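Side-chain contacts in truncated hemoglobin 4 (Chlamydomonas reinhardtii, PDB 6BME), which binds heme as a hexacoordinate 2-on-2 truncated hemoglobin and probably also binds oxygen: residues Ala15-Phe20 against Arg48-Ala53; Ala5-Ala10 against Gln101-Glu106; Lys22-Met25 against Asp29-Pro32. All coordinates share one frame; numbering follows the deposited sequence.

The three contacts show how packing chemistry follows depth in a globin domain. Contact 1 lies in the buried core, where aromatic rings and aliphatic branches join helix 10-25 to helix 39-53 beside the heme. Contact 3, with two leucines buried and Met25 and Glu31 partly exposed, uses the far end of helix 10-25, where the chain turns back, and mixes apolar branches with carbonyl oxygens. Contact 2 is the most peripheral, joining the short helix 3-6 and its glycine turn to helix 101-114 near the surface. Contacts 1 and 2 touch through Leu50 CD1 and Leu7 CD1, 3.6 Å apart, whereas contacts 2 and 3 do not meet. No hydrogen bond crosses any of the three.

Contact 1: residues Ala15-Phe20 against Arg48-Ala53; sequences ATVDVF and RFLAYA. With HEM (protoporphyrin IX containing Fe), chain C; SO4 (sulfate ion), chain D.
Phe20 meets Phe49 where two helices of the 2-on-2 globin fold, 10-25 and 39-53 (B and E in globin terms), cross; the axes of segments 15-20 and 48-53 approach to 10.8 Å at 112°. The rings form an edge-to-face pair: the CE2-CZ edge of Phe20 points at one face of Phe49, with centroids 5.1 Å apart and planes inclined at 56°. CZ stands over the centre of that face, and CE2 lies 3.9 Å from Phe49 CD1. Phe49 projects with CG anti to its backbone N (chi1 -174°), which carries the ring from helix 39-53 into the gap between Phe20 and the heme. Its CD2 and CE2 reach the porphyrin, CD2 coming within 3.4 Å of HEM C2B. Phe90 of helix 80-96 adds a third ring to the cluster. Beside the rings, Val17 CG2, the branch next to the backbone N, meets Leu50 CD2 at 4.0 Å. Replacing Phe49 by an alanine would probably open a gap between Phe20 and the porphyrin, leaving the Phe20 edge without a face to meet. Arg48, on the heme side of the same helix, extends past the methyl CMA to a sulfate probably taken from the crystallisation liquor, and its NH2 donates to SO4 O3 at 2.8 Å in the guanidinium plane.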
ATOM      1  N   ALA A  15       5.900 -13.287  -4.356  1.00 21.06           N
ATOM      2  CA  ALA A  15       7.221 -12.843  -3.932  1.00 20.39           C
ATOM      3  C   ALA A  15       7.238 -11.343  -3.706  1.00 18.83           C
ATOM      4  O   ALA A  15       7.823 -10.866  -2.730  1.00 18.27           O
ATOM      5  CB  ALA A  15       8.275 -13.241  -4.965  1.00 21.72           C
ATOM      6  N   THR A  16       6.590 -10.583  -4.594  1.00 18.27           N
ATOM      7  CA  THR A  16       6.529  -9.130  -4.430  1.00 19.16           C
ATOM      8  C   THR A  16       5.801  -8.751  -3.147  1.00 24.23           C
ATOM      9  O   THR A  16       6.239  -7.852  -2.417  1.00 15.00           O
ATOM     10  CB  THR A  16       5.837  -8.493  -5.635  1.00 16.85           C
ATOM     11  OG1 THR A  16       6.525  -8.876  -6.833  1.00 18.85           O
ATOM     12  CG2 THR A  16       5.825  -6.960  -5.512  1.00 18.73           C
ATOM     13  N   VAL A  17       4.679  -9.422  -2.866  1.00 15.89           N
ATOM     14  CA  VAL A  17       3.936  -9.163  -1.633  1.00 15.02           C
ATOM     15  C   VAL A  17       4.816  -9.414  -0.410  1.00 15.10           C
ATOM     16  O   VAL A  17       4.830  -8.612   0.536  1.00 14.19           O
ATOM     17  CB  VAL A  17       2.647 -10.014  -1.601  1.00 22.02           C
ATOM     18  CG1 VAL A  17       2.025 -10.021  -0.196  1.00 15.65           C
ATOM     19  CG2 VAL A  17       1.631  -9.488  -2.625  1.00 19.07           C
ATOM     20  N   ASP A  18       5.578 -10.514  -0.415  1.00 16.33           N
ATOM     21  CA  ASP A  18       6.434 -10.826   0.729  1.00 16.70           C
ATOM     22  C   ASP A  18       7.515  -9.767   0.919  1.00 16.16           C
ATOM     23  O   ASP A  18       7.761  -9.313   2.045  1.00 15.92           O
ATOM     24  CB  ASP A  18       7.052 -12.217   0.568  1.00 31.55           C
ATOM     25  CG  ASP A  18       6.146 -13.320   1.103  1.00 39.62           C
ATOM     26  OD1 ASP A  18       5.052 -12.996   1.625  1.00 39.99           O
ATOM     27  OD2 ASP A  18       6.526 -14.506   0.999  1.00 40.18           O
ATOM     28  N   VAL A  19       8.169  -9.358  -0.172  1.00 16.33           N
ATOM     29  CA  VAL A  19       9.164  -8.286  -0.090  1.00 15.95           C
ATOM     30  C   VAL A  19       8.544  -7.043   0.539  1.00 18.21           C
ATOM     31  O   VAL A  19       9.091  -6.458   1.482  1.00 14.21           O
ATOM     32  CB  VAL A  19       9.730  -7.969  -1.486  1.00 17.54           C
ATOM     33  CG1 VAL A  19      10.528  -6.633  -1.461  1.00 15.90           C
ATOM     34  CG2 VAL A  19      10.577  -9.128  -2.004  1.00 18.16           C
ATOM     35  N   PHE A  20       7.371  -6.651   0.036  1.00 13.80           N
ATOM     36  CA  PHE A  20       6.706  -5.427   0.463  1.00 12.60           C
ATOM     37  C   PHE A  20       6.267  -5.535   1.913  1.00 19.14           C
ATOM     38  O   PHE A  20       6.503  -4.621   2.710  1.00 14.41           O
ATOM     39  CB  PHE A  20       5.530  -5.171  -0.483  1.00 12.28           C
ATOM     40  CG  PHE A  20       4.726  -3.946  -0.177  1.00 13.76           C
ATOM     41  CD1 PHE A  20       5.335  -2.750   0.189  1.00 10.75           C
ATOM     42  CD2 PHE A  20       3.349  -3.976  -0.319  1.00 12.15           C
ATOM     43  CE1 PHE A  20       4.562  -1.615   0.458  1.00 12.94           C
ATOM     44  CE2 PHE A  20       2.579  -2.849  -0.063  1.00 12.51           C
ATOM     45  CZ  PHE A  20       3.183  -1.670   0.327  1.00 10.84           C
ATOM     46  N   ARG A  48      -4.231  -6.650  -2.081  1.00 13.23           N
ATOM     47  CA  ARG A  48      -5.180  -5.699  -2.653  1.00 13.17           C
ATOM     48  C   ARG A  48      -4.501  -4.363  -2.964  1.00 14.42           C
ATOM     49  O   ARG A  48      -4.831  -3.710  -3.962  1.00 12.80           O
ATOM     50  CB  ARG A  48      -6.363  -5.512  -1.700  1.00 14.51           C
ATOM     51  CG  ARG A  48      -7.625  -5.044  -2.408  1.00 20.31           C
ATOM     52  CD  ARG A  48      -8.842  -5.052  -1.505  1.00 17.58           C
ATOM     53  NE  ARG A  48     -10.058  -4.870  -2.296  1.00 17.91           N
ATOM     54  CZ  ARG A  48     -11.252  -4.592  -1.783  1.00 26.27           C
ATOM     55  NH1 ARG A  48     -11.407  -4.448  -0.469  1.00 27.09           N
ATOM     56  NH2 ARG A  48     -12.289  -4.444  -2.587  1.00 23.17           N
ATOM     57  N   PHE A  49      -3.541  -3.960  -2.124  1.00 11.92           N
ATOM     58  CA  PHE A  49      -2.740  -2.759  -2.382  1.00 12.42           C
ATOM     59  C   PHE A  49      -2.024  -2.882  -3.719  1.00 13.55           C
ATOM     60  O   PHE A  49      -2.081  -1.977  -4.563  1.00 12.96           O
ATOM     61  CB  PHE A  49      -1.734  -2.572  -1.231  1.00 10.35           C
ATOM     62  CG  PHE A  49      -0.927  -1.287  -1.275  1.00  9.86           C
ATOM     63  CD1 PHE A  49      -0.003  -1.044  -2.286  1.00 11.52           C
ATOM     64  CD2 PHE A  49      -1.024  -0.370  -0.239  1.00  9.14           C
ATOM     65  CE1 PHE A  49       0.755   0.137  -2.307  1.00 13.63           C
ATOM     66  CE2 PHE A  49      -0.277   0.806  -0.247  1.00 10.33           C
ATOM     67  CZ  PHE A  49       0.619   1.055  -1.286  1.00 11.17           C
ATOM     68  N   LEU A  50      -1.358  -4.018  -3.932  1.00 12.32           N
ATOM     69  CA  LEU A  50      -0.657  -4.259  -5.187  1.00 13.14           C
ATOM     70  C   LEU A  50      -1.625  -4.277  -6.364  1.00 14.01           C
ATOM     71  O   LEU A  50      -1.360  -3.680  -7.413  1.00 14.50           O
ATOM     72  CB  LEU A  50       0.119  -5.575  -5.085  1.00 13.72           C
ATOM     73  CG  LEU A  50       0.784  -6.120  -6.349  1.00 17.55           C
ATOM     74  CD1 LEU A  50       1.823  -5.140  -6.871  1.00 19.20           C
ATOM     75  CD2 LEU A  50       1.435  -7.454  -6.021  1.00 19.24           C
ATOM     76  N   ALA A  51      -2.757  -4.970  -6.212  1.00 14.38           N
ATOM     77  CA  ALA A  51      -3.750  -4.996  -7.281  1.00 15.37           C
ATOM     78  C   ALA A  51      -4.262  -3.587  -7.592  1.00 18.54           C
ATOM     79  O   ALA A  51      -4.393  -3.207  -8.763  1.00 16.01           O
ATOM     80  CB  ALA A  51      -4.900  -5.929  -6.894  1.00 15.85           C
ATOM     81  N   TYR A  52      -4.527  -2.790  -6.550  1.00 19.64           N
ATOM     82  CA  TYR A  52      -5.018  -1.426  -6.738  1.00 16.68           C
ATOM     83  C   TYR A  52      -4.007  -0.561  -7.482  1.00 14.11           C
ATOM     84  O   TYR A  52      -4.370   0.188  -8.398  1.00 17.92           O
ATOM     85  CB  TYR A  52      -5.354  -0.800  -5.380  1.00 12.93           C
ATOM     86  CG  TYR A  52      -5.965   0.577  -5.496  1.00 16.68           C
ATOM     87  CD1 TYR A  52      -7.295   0.739  -5.866  1.00 16.98           C
ATOM     88  CD2 TYR A  52      -5.208   1.718  -5.242  1.00 21.70           C
ATOM     89  CE1 TYR A  52      -7.856   2.003  -5.983  1.00 18.60           C
ATOM     90  CE2 TYR A  52      -5.763   2.983  -5.355  1.00 19.78           C
ATOM     91  CZ  TYR A  52      -7.084   3.116  -5.721  1.00 18.45           C
ATOM     92  OH  TYR A  52      -7.632   4.370  -5.833  1.00 19.63           O
ATOM     93  N   ALA A  53      -2.732  -0.654  -7.107  1.00 13.55           N
ATOM     94  CA  ALA A  53      -1.708   0.137  -7.785  1.00 17.90           C
ATOM     95  C   ALA A  53      -1.701  -0.114  -9.293  1.00 22.62           C
ATOM     96  O   ALA A  53      -1.334   0.776 -10.072  1.00 18.46           O
ATOM     97  CB  ALA A  53      -0.333  -0.156  -7.179  1.00 18.92           C
TER
HETATM   98  CHA HEM C 201      -5.940  -1.885   5.824  1.00 13.75           C
HETATM   99  CHB HEM C 201      -4.838  -0.681   1.276  1.00 10.50           C
HETATM  100  CHC HEM C 201      -2.083   2.896   3.026  1.00  8.07           C
HETATM  101  CHD HEM C 201      -1.953   0.536   7.234  1.00 10.94           C
HETATM  102  C1A HEM C 201      -5.952  -1.890   4.447  1.00 13.77           C
HETATM  103  C2A HEM C 201      -6.720  -2.746   3.551  1.00 13.84           C
HETATM  104  C3A HEM C 201      -6.384  -2.394   2.294  1.00 13.10           C
HETATM  105  C4A HEM C 201      -5.415  -1.324   2.348  1.00  8.62           C
HETATM  106  CMA HEM C 201      -6.911  -2.972   0.965  1.00 11.28           C
HETATM  107  CAA HEM C 201      -7.745  -3.852   3.955  1.00 22.40           C
HETATM  108  CBA HEM C 201      -7.096  -4.958   4.789  1.00 34.87           C
HETATM  109  CGA HEM C 201      -8.018  -6.143   5.006  1.00 39.48           C
HETATM  110  O1A HEM C 201      -9.113  -5.977   5.631  1.00 34.09           O
HETATM  111  O2A HEM C 201      -7.629  -7.265   4.565  1.00 31.63           O
HETATM  112  C1B HEM C 201      -4.099   0.483   1.355  1.00  9.27           C
HETATM  113  C2B HEM C 201      -3.845   1.428   0.286  1.00 10.14           C
HETATM  114  C3B HEM C 201      -3.094   2.417   0.793  1.00 10.74           C
HETATM  115  C4B HEM C 201      -2.826   2.112   2.177  1.00 11.13           C
HETATM  116  CMB HEM C 201      -4.385   1.320  -1.160  1.00 10.96           C
HETATM  117  CAB HEM C 201      -2.515   3.675   0.102  1.00 13.05           C
HETATM  118  CBB HEM C 201      -2.311   3.776  -1.211  1.00 15.27           C
HETATM  119  C1C HEM C 201      -1.727   2.518   4.294  1.00  8.36           C
HETATM  120  C2C HEM C 201      -0.725   3.144   5.105  1.00  8.65           C
HETATM  121  C3C HEM C 201      -0.651   2.494   6.263  1.00  7.07           C
HETATM  122  C4C HEM C 201      -1.642   1.430   6.233  1.00  6.96           C
HETATM  123  CMC HEM C 201       0.134   4.346   4.657  1.00 13.02           C
HETATM  124  CAC HEM C 201       0.323   2.849   7.402  1.00  9.16           C
HETATM  125  CBC HEM C 201       0.869   1.889   8.156  1.00 16.34           C
HETATM  126  C1D HEM C 201      -3.078  -0.271   7.245  1.00 12.66           C
HETATM  127  C2D HEM C 201      -3.586  -1.022   8.375  1.00  8.10           C
HETATM  128  C3D HEM C 201      -4.671  -1.687   7.980  1.00 10.24           C
HETATM  129  C4D HEM C 201      -4.902  -1.383   6.589  1.00 11.18           C
HETATM  130  CMD HEM C 201      -2.938  -1.046   9.770  1.00  9.11           C
HETATM  131  CAD HEM C 201      -5.557  -2.659   8.812  1.00 14.46           C
HETATM  132  CBD HEM C 201      -6.518  -1.875   9.697  1.00 22.24           C
HETATM  133  CGD HEM C 201      -7.298  -2.880  10.513  1.00 23.50           C
HETATM  134  O1D HEM C 201      -7.673  -3.945   9.960  1.00 22.50           O
HETATM  135  O2D HEM C 201      -7.558  -2.605  11.706  1.00 27.71           O
HETATM  136  NA  HEM C 201      -5.170  -1.061   3.677  1.00 10.63           N
HETATM  137  NB  HEM C 201      -3.464   0.935   2.502  1.00  8.14           N
HETATM  138  NC  HEM C 201      -2.272   1.486   5.017  1.00  9.76           N
HETATM  139  ND  HEM C 201      -3.918  -0.505   6.166  1.00  7.35           N
HETATM  140 FE   HEM C 201      -3.683   0.208   4.340  1.00  7.94          FE
HETATM  141  S   SO4 D 202     -11.549  -6.095  -5.552  1.00 26.82           S
HETATM  142  O1  SO4 D 202     -11.194  -6.255  -6.951  1.00 24.63           O
HETATM  143  O2  SO4 D 202     -12.603  -7.056  -5.204  1.00 30.21           O
HETATM  144  O3  SO4 D 202     -12.085  -4.749  -5.325  1.00 25.17           O
HETATM  145  O4  SO4 D 202     -10.360  -6.329  -4.729  1.00 27.62           O

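Contact 2: residues Ala5-Ala10 against Gln101-Glu106; sequences AKLGGA and QELIDE
Leu103 of helix 101-114 reaches across to Lys6 and Leu7, where the short helix 3-6 gives way to a turn. With CG anti to its carbonyl carbon (chi1 -72°), the side chain leaves CB in the direction of segment 5-10. CB and CG themselves only span the gap, and the work is done by the two methyls. CD1 continues the extended chain and meets the backbone: it lies 3.4 Å from Lys6 O, the closest approach of the contact, and 4.3 Å from Leu7 CD2. CD2 branches off toward the aliphatic stem of Lys6, where CD is 4.2 Å away. One leucine thus touches a carbonyl, a methyl and a methylene at once. Phe54, from the loop after helix 39-53, packs against both Leu7 and Leu103 and so joins the two sides. Beyond CD, the Lys6 chain turns its NZ to the carbonyl O of Ser1, to which it is hydrogen-bonded. Glu106 OE2 is 5.8 Å from that NZ, too far for a salt bridge. Leu7 is the first residue to leave helical geometry, and the following Gly8 and Gly9 adopt positive phi, the Gly-Gly turn familiar from truncated hemoglobins, before Gly9 serves as N-cap of helix 10-25. With apolar contacts, a methyl resting on a carbonyl oxygen and no hydrogen bond across, the two elements are joined by the shape of Leu103 more than by directional bonding, and the charges nearby probably add no more than a weak, long-range attraction.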
ATOM      1  N   ALA A   5       0.428 -11.589 -15.002  1.00 27.82           N
ATOM      2  CA  ALA A   5       1.198 -11.486 -16.239  1.00 35.17           C
ATOM      3  C   ALA A   5       2.055 -10.225 -16.252  1.00 36.31           C
ATOM      4  O   ALA A   5       3.227 -10.266 -16.648  1.00 38.54           O
ATOM      5  CB  ALA A   5       0.263 -11.517 -17.450  1.00 36.64           C
ATOM      6  N   LYS A   6       1.492  -9.097 -15.800  1.00 34.36           N
ATOM      7  CA  LYS A   6       2.246  -7.848 -15.766  1.00 35.02           C
ATOM      8  C   LYS A   6       3.491  -7.963 -14.894  1.00 36.62           C
ATOM      9  O   LYS A   6       4.546  -7.410 -15.229  1.00 38.50           O
ATOM     10  CB  LYS A   6       1.365  -6.707 -15.249  1.00 39.57           C
ATOM     11  CG  LYS A   6       0.229  -6.285 -16.163  1.00 43.72           C
ATOM     12  CD  LYS A   6      -0.296  -4.919 -15.731  1.00 44.17           C
ATOM     13  CE  LYS A   6      -1.352  -4.392 -16.687  1.00 46.14           C
ATOM     14  NZ  LYS A   6      -2.655  -5.089 -16.522  1.00 48.81           N
ATOM     15  N   LEU A   7       3.388  -8.670 -13.769  1.00 33.95           N
ATOM     16  CA  LEU A   7       4.413  -8.641 -12.733  1.00 35.29           C
ATOM     17  C   LEU A   7       5.330  -9.857 -12.756  1.00 34.68           C
ATOM     18  O   LEU A   7       6.026 -10.109 -11.767  1.00 40.71           O
ATOM     19  CB  LEU A   7       3.762  -8.508 -11.360  1.00 35.98           C
ATOM     20  CG  LEU A   7       2.960  -7.217 -11.203  1.00 36.74           C
ATOM     21  CD1 LEU A   7       2.340  -7.150  -9.831  1.00 40.62           C
ATOM     22  CD2 LEU A   7       3.855  -6.008 -11.464  1.00 34.80           C
ATOM     23  N   GLY A   8       5.342 -10.615 -13.846  1.00 30.74           N
ATOM     24  CA  GLY A   8       6.266 -11.721 -14.003  1.00 31.07           C
ATOM     25  C   GLY A   8       5.729 -13.102 -13.683  1.00 31.24           C
ATOM     26  O   GLY A   8       6.517 -14.054 -13.648  1.00 29.17           O
ATOM     27  N   GLY A   9       4.433 -13.246 -13.445  1.00 30.01           N
ATOM     28  CA  GLY A   9       3.853 -14.537 -13.129  1.00 30.34           C
ATOM     29  C   GLY A   9       3.328 -14.595 -11.704  1.00 29.84           C
ATOM     30  O   GLY A   9       3.566 -13.717 -10.872  1.00 24.32           O
ATOM     31  N   ALA A  10       2.586 -15.673 -11.436  1.00 26.68           N
ATOM     32  CA  ALA A  10       1.955 -15.825 -10.128  1.00 30.35           C
ATOM     33  C   ALA A  10       2.994 -15.921  -9.019  1.00 25.23           C
ATOM     34  O   ALA A  10       2.839 -15.299  -7.961  1.00 23.82           O
ATOM     35  CB  ALA A  10       1.049 -17.056 -10.122  1.00 27.13           C
ATOM     36  N   GLN A 101      10.246   0.271 -15.721  1.00 30.13           N
ATOM     37  CA  GLN A 101       9.969   1.668 -15.396  1.00 32.26           C
ATOM     38  C   GLN A 101       8.558   2.087 -15.783  1.00 28.01           C
ATOM     39  O   GLN A 101       7.949   2.914 -15.093  1.00 26.86           O
ATOM     40  CB  GLN A 101      10.991   2.576 -16.091  1.00 36.97           C
ATOM     41  CG  GLN A 101      10.858   4.048 -15.740  1.00 37.42           C
ATOM     42  CD  GLN A 101      11.205   4.317 -14.294  1.00 40.73           C
ATOM     43  OE1 GLN A 101      12.295   3.971 -13.832  1.00 40.55           O
ATOM     44  NE2 GLN A 101      10.273   4.925 -13.563  1.00 39.64           N
ATOM     45  N   GLU A 102       8.029   1.560 -16.888  1.00 29.26           N
ATOM     46  CA  GLU A 102       6.680   1.935 -17.291  1.00 28.34           C
ATOM     47  C   GLU A 102       5.664   1.505 -16.238  1.00 26.57           C
ATOM     48  O   GLU A 102       4.751   2.270 -15.894  1.00 22.38           O
ATOM     49  CB  GLU A 102       6.354   1.326 -18.654  1.00 34.15           C
ATOM     50  CG  GLU A 102       5.132   1.948 -19.319  1.00 41.42           C
ATOM     51  CD  GLU A 102       5.044   1.627 -20.805  1.00 49.11           C
ATOM     52  OE1 GLU A 102       6.099   1.420 -21.437  1.00 50.59           O
ATOM     53  OE2 GLU A 102       3.918   1.576 -21.340  1.00 50.40           O
ATOM     54  N   LEU A 103       5.829   0.296 -15.686  1.00 23.74           N
ATOM     55  CA  LEU A 103       4.942  -0.164 -14.619  1.00 20.82           C
ATOM     56  C   LEU A 103       5.170   0.609 -13.322  1.00 19.34           C
ATOM     57  O   LEU A 103       4.211   0.907 -12.600  1.00 25.10           O
ATOM     58  CB  LEU A 103       5.129  -1.666 -14.398  1.00 23.97           C
ATOM     59  CG  LEU A 103       4.583  -2.593 -15.492  1.00 28.85           C
ATOM     60  CD1 LEU A 103       4.901  -4.053 -15.188  1.00 30.90           C
ATOM     61  CD2 LEU A 103       3.079  -2.400 -15.651  1.00 24.38           C
ATOM     62  N   ILE A 104       6.429   0.942 -13.002  1.00 20.59           N
ATOM     63  CA  ILE A 104       6.695   1.782 -11.833  1.00 19.26           C
ATOM     64  C   ILE A 104       5.920   3.089 -11.930  1.00 18.78           C
ATOM     65  O   ILE A 104       5.251   3.509 -10.977  1.00 17.85           O
ATOM     66  CB  ILE A 104       8.202   2.065 -11.686  1.00 21.18           C
ATOM     67  CG1 ILE A 104       8.990   0.774 -11.588  1.00 22.47           C
ATOM     68  CG2 ILE A 104       8.462   2.958 -10.455  1.00 19.00           C
ATOM     69  CD1 ILE A 104       8.519  -0.099 -10.527  1.00 22.95           C
ATOM     70  N   ASP A 105       6.041   3.771 -13.071  1.00 19.34           N
ATOM     71  CA  ASP A 105       5.394   5.067 -13.244  1.00 21.03           C
ATOM     72  C   ASP A 105       3.890   4.948 -13.081  1.00 20.74           C
ATOM     73  O   ASP A 105       3.255   5.799 -12.445  1.00 18.53           O
ATOM     74  CB  ASP A 105       5.739   5.652 -14.619  1.00 21.43           C
ATOM     75  CG  ASP A 105       7.173   6.190 -14.697  1.00 30.99           C
ATOM     76  OD1 ASP A 105       7.749   6.543 -13.648  1.00 29.82           O
ATOM     77  OD2 ASP A 105       7.725   6.273 -15.818  1.00 29.43           O
ATOM     78  N   GLU A 106       3.301   3.891 -13.645  1.00 19.53           N
ATOM     79  CA  GLU A 106       1.863   3.693 -13.528  1.00 19.29           C
ATOM     80  C   GLU A 106       1.458   3.543 -12.066  1.00 20.61           C
ATOM     81  O   GLU A 106       0.514   4.191 -11.598  1.00 17.78           O
ATOM     82  CB  GLU A 106       1.444   2.470 -14.352  1.00 20.14           C
ATOM     83  CG  GLU A 106       0.038   1.996 -14.045  1.00 25.36           C
ATOM     84  CD  GLU A 106      -0.374   0.765 -14.848  1.00 30.84           C
ATOM     85  OE1 GLU A 106       0.375   0.354 -15.771  1.00 29.43           O
ATOM     86  OE2 GLU A 106      -1.457   0.218 -14.544  1.00 26.79           O
TER

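Contact 3: residues Lys22-Met25 against Asp29-Pro32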
ATOM      1  N   LYS A  22       7.549  -7.465   4.285  1.00 13.89           N
ATOM      2  CA  LYS A  22       8.688  -7.483   5.198  1.00 14.51           C
ATOM      3  C   LYS A  22       9.286  -6.094   5.362  1.00 14.77           C
ATOM      4  O   LYS A  22       9.692  -5.716   6.469  1.00 20.30           O
ATOM      5  CB  LYS A  22       9.736  -8.488   4.706  1.00 18.85           C
ATOM      6  CG  LYS A  22       9.281  -9.938   4.829  1.00 24.49           C
ATOM      7  CD  LYS A  22      10.325 -10.895   4.288  1.00 27.79           C
ATOM      8  CE  LYS A  22       9.807 -12.338   4.267  1.00 35.00           C
ATOM      9  NZ  LYS A  22       9.827 -12.924   2.894  1.00 33.51           N
ATOM     10  N   LYS A  23       9.313  -5.300   4.285  1.00 13.45           N
ATOM     11  CA  LYS A  23       9.756  -3.909   4.402  1.00 12.64           C
ATOM     12  C   LYS A  23       8.923  -3.145   5.427  1.00 11.70           C
ATOM     13  O   LYS A  23       9.465  -2.408   6.253  1.00 13.83           O
ATOM     14  CB  LYS A  23       9.693  -3.207   3.043  1.00 12.33           C
ATOM     15  CG  LYS A  23      10.834  -3.525   2.093  1.00 16.65           C
ATOM     16  CD  LYS A  23      10.596  -2.870   0.736  1.00 16.69           C
ATOM     17  CE  LYS A  23      11.672  -3.248  -0.271  1.00 18.72           C
ATOM     18  NZ  LYS A  23      13.015  -2.728   0.135  1.00 16.43           N
ATOM     19  N   LEU A  24       7.594  -3.298   5.385  1.00 11.09           N
ATOM     20  CA  LEU A  24       6.751  -2.573   6.332  1.00 13.65           C
ATOM     21  C   LEU A  24       6.986  -3.055   7.758  1.00 16.64           C
ATOM     22  O   LEU A  24       7.107  -2.244   8.687  1.00 18.55           O
ATOM     23  CB  LEU A  24       5.275  -2.717   5.957  1.00  9.78           C
ATOM     24  CG  LEU A  24       4.845  -2.334   4.542  1.00 16.71           C
ATOM     25  CD1 LEU A  24       3.327  -2.371   4.443  1.00 17.05           C
ATOM     26  CD2 LEU A  24       5.375  -0.960   4.161  1.00 15.59           C
ATOM     27  N   MET A  25       7.039  -4.375   7.962  1.00 14.05           N
ATOM     28  CA  MET A  25       7.208  -4.881   9.319  1.00 14.77           C
ATOM     29  C   MET A  25       8.593  -4.570   9.873  1.00 15.76           C
ATOM     30  O   MET A  25       8.757  -4.472  11.093  1.00 14.80           O
ATOM     31  CB  MET A  25       6.926  -6.387   9.357  1.00 16.30           C
ATOM     32  CG  MET A  25       5.538  -6.762   8.822  1.00 18.97           C
ATOM     33  SD  MET A  25       4.191  -5.808   9.591  1.00 26.36           S
ATOM     34  CE  MET A  25       4.290  -6.432  11.270  1.00 30.19           C
ATOM     35  N   ASP A  29       9.204   2.885  11.943  1.00 12.63           N
ATOM     36  CA  ASP A  29       8.228   3.962  11.860  1.00 12.40           C
ATOM     37  C   ASP A  29       6.849   3.485  11.422  1.00 11.54           C
ATOM     38  O   ASP A  29       5.867   4.212  11.618  1.00 13.98           O
ATOM     39  CB  ASP A  29       8.726   5.048  10.906  1.00 14.52           C
ATOM     40  CG  ASP A  29       9.849   5.882  11.515  1.00 25.23           C
ATOM     41  OD1 ASP A  29       9.958   5.887  12.756  1.00 20.99           O
ATOM     42  OD2 ASP A  29      10.617   6.521  10.757  1.00 23.70           O
ATOM     43  N   LEU A  30       6.746   2.287  10.863  1.00  9.62           N
ATOM     44  CA  LEU A  30       5.481   1.773  10.342  1.00 10.33           C
ATOM     45  C   LEU A  30       4.959   0.552  11.083  1.00 10.04           C
ATOM     46  O   LEU A  30       3.749   0.397  11.225  1.00 12.27           O
ATOM     47  CB  LEU A  30       5.639   1.413   8.867  1.00 11.79           C
ATOM     48  CG  LEU A  30       6.071   2.565   7.965  1.00 12.84           C
ATOM     49  CD1 LEU A  30       6.407   2.050   6.583  1.00 12.04           C
ATOM     50  CD2 LEU A  30       4.958   3.623   7.907  1.00 11.57           C
ATOM     51  N   GLU A  31       5.845  -0.328  11.537  1.00  9.62           N
ATOM     52  CA  GLU A  31       5.419  -1.550  12.215  1.00 10.23           C
ATOM     53  C   GLU A  31       4.376  -1.319  13.306  1.00 10.08           C
ATOM     54  O   GLU A  31       3.420  -2.110  13.378  1.00 12.31           O
ATOM     55  CB  GLU A  31       6.665  -2.264  12.766  1.00 12.10           C
ATOM     56  CG  GLU A  31       6.386  -3.467  13.649  1.00 16.00           C
ATOM     57  CD  GLU A  31       6.113  -3.086  15.101  1.00 21.18           C
ATOM     58  OE1 GLU A  31       6.676  -2.081  15.589  1.00 22.28           O
ATOM     59  OE2 GLU A  31       5.317  -3.790  15.745  1.00 22.50           O
ATOM     60  N   PRO A  32       4.465  -0.285  14.153  1.00 16.20           N
ATOM     61  CA  PRO A  32       3.464  -0.159  15.222  1.00 15.38           C
ATOM     62  C   PRO A  32       2.033  -0.075  14.722  1.00 15.12           C
ATOM     63  O   PRO A  32       1.134  -0.500  15.451  1.00 12.23           O
ATOM     64  CB  PRO A  32       3.896   1.122  15.952  1.00 14.23           C
ATOM     65  CG  PRO A  32       5.376   1.146  15.767  1.00 14.60           C
ATOM     66  CD  PRO A  32       5.529   0.726  14.311  1.00  9.98           C
TER
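Glu31 presents its stem, not its flat carboxylate, to Met25. Pro32 CD of the same segment lies off one side of that carboxylate, near OE1, and OE2 forms a salt bridge with NE of Arg35. The other flat groups are the last peptide carbonyls of helix 10-25, and these are approached at their oxygens. Met25 O faces the methylenes of Glu31, with CB at 3.5 Å and CG at 3.6 Å, while Leu24 O lies 3.9 Å from Leu30 CB. The motif is a tight reversal after helix B of the truncated globin fold: the helix stops, three residues intervene, and the chain returns across the helix end. Leu24 O is still 3.7 Å from Glu31 N, too long to count as a hydrogen bond, so the returning chain packs against the helix end without being bonded to it. Glu31 starts with CG anti to its backbone N (chi1 173°), then turns about its CB-CG bond, which brings the stem past Met25 and carries the acid group on to Arg35. Met25 does the reverse. Its CB leaves away from segment 29-32, but the chain curls back through three similar turns and brings CE to 4.3 Å from Glu31 CG. On the buried side, Leu24 and Leu30 slant past each other. Leu30 also lies against Val86 and His89 of helix 80-96, its nearest side-chain atom about 4 Å from the heme, while the Leu24 side chain is about 5 Å from that of the heme ligand Lys45. Between the two leucines the meeting is of single methyls: Leu24 CD2, the side branch, against Leu30 CD1, the outstretched one, at 4.0 Å.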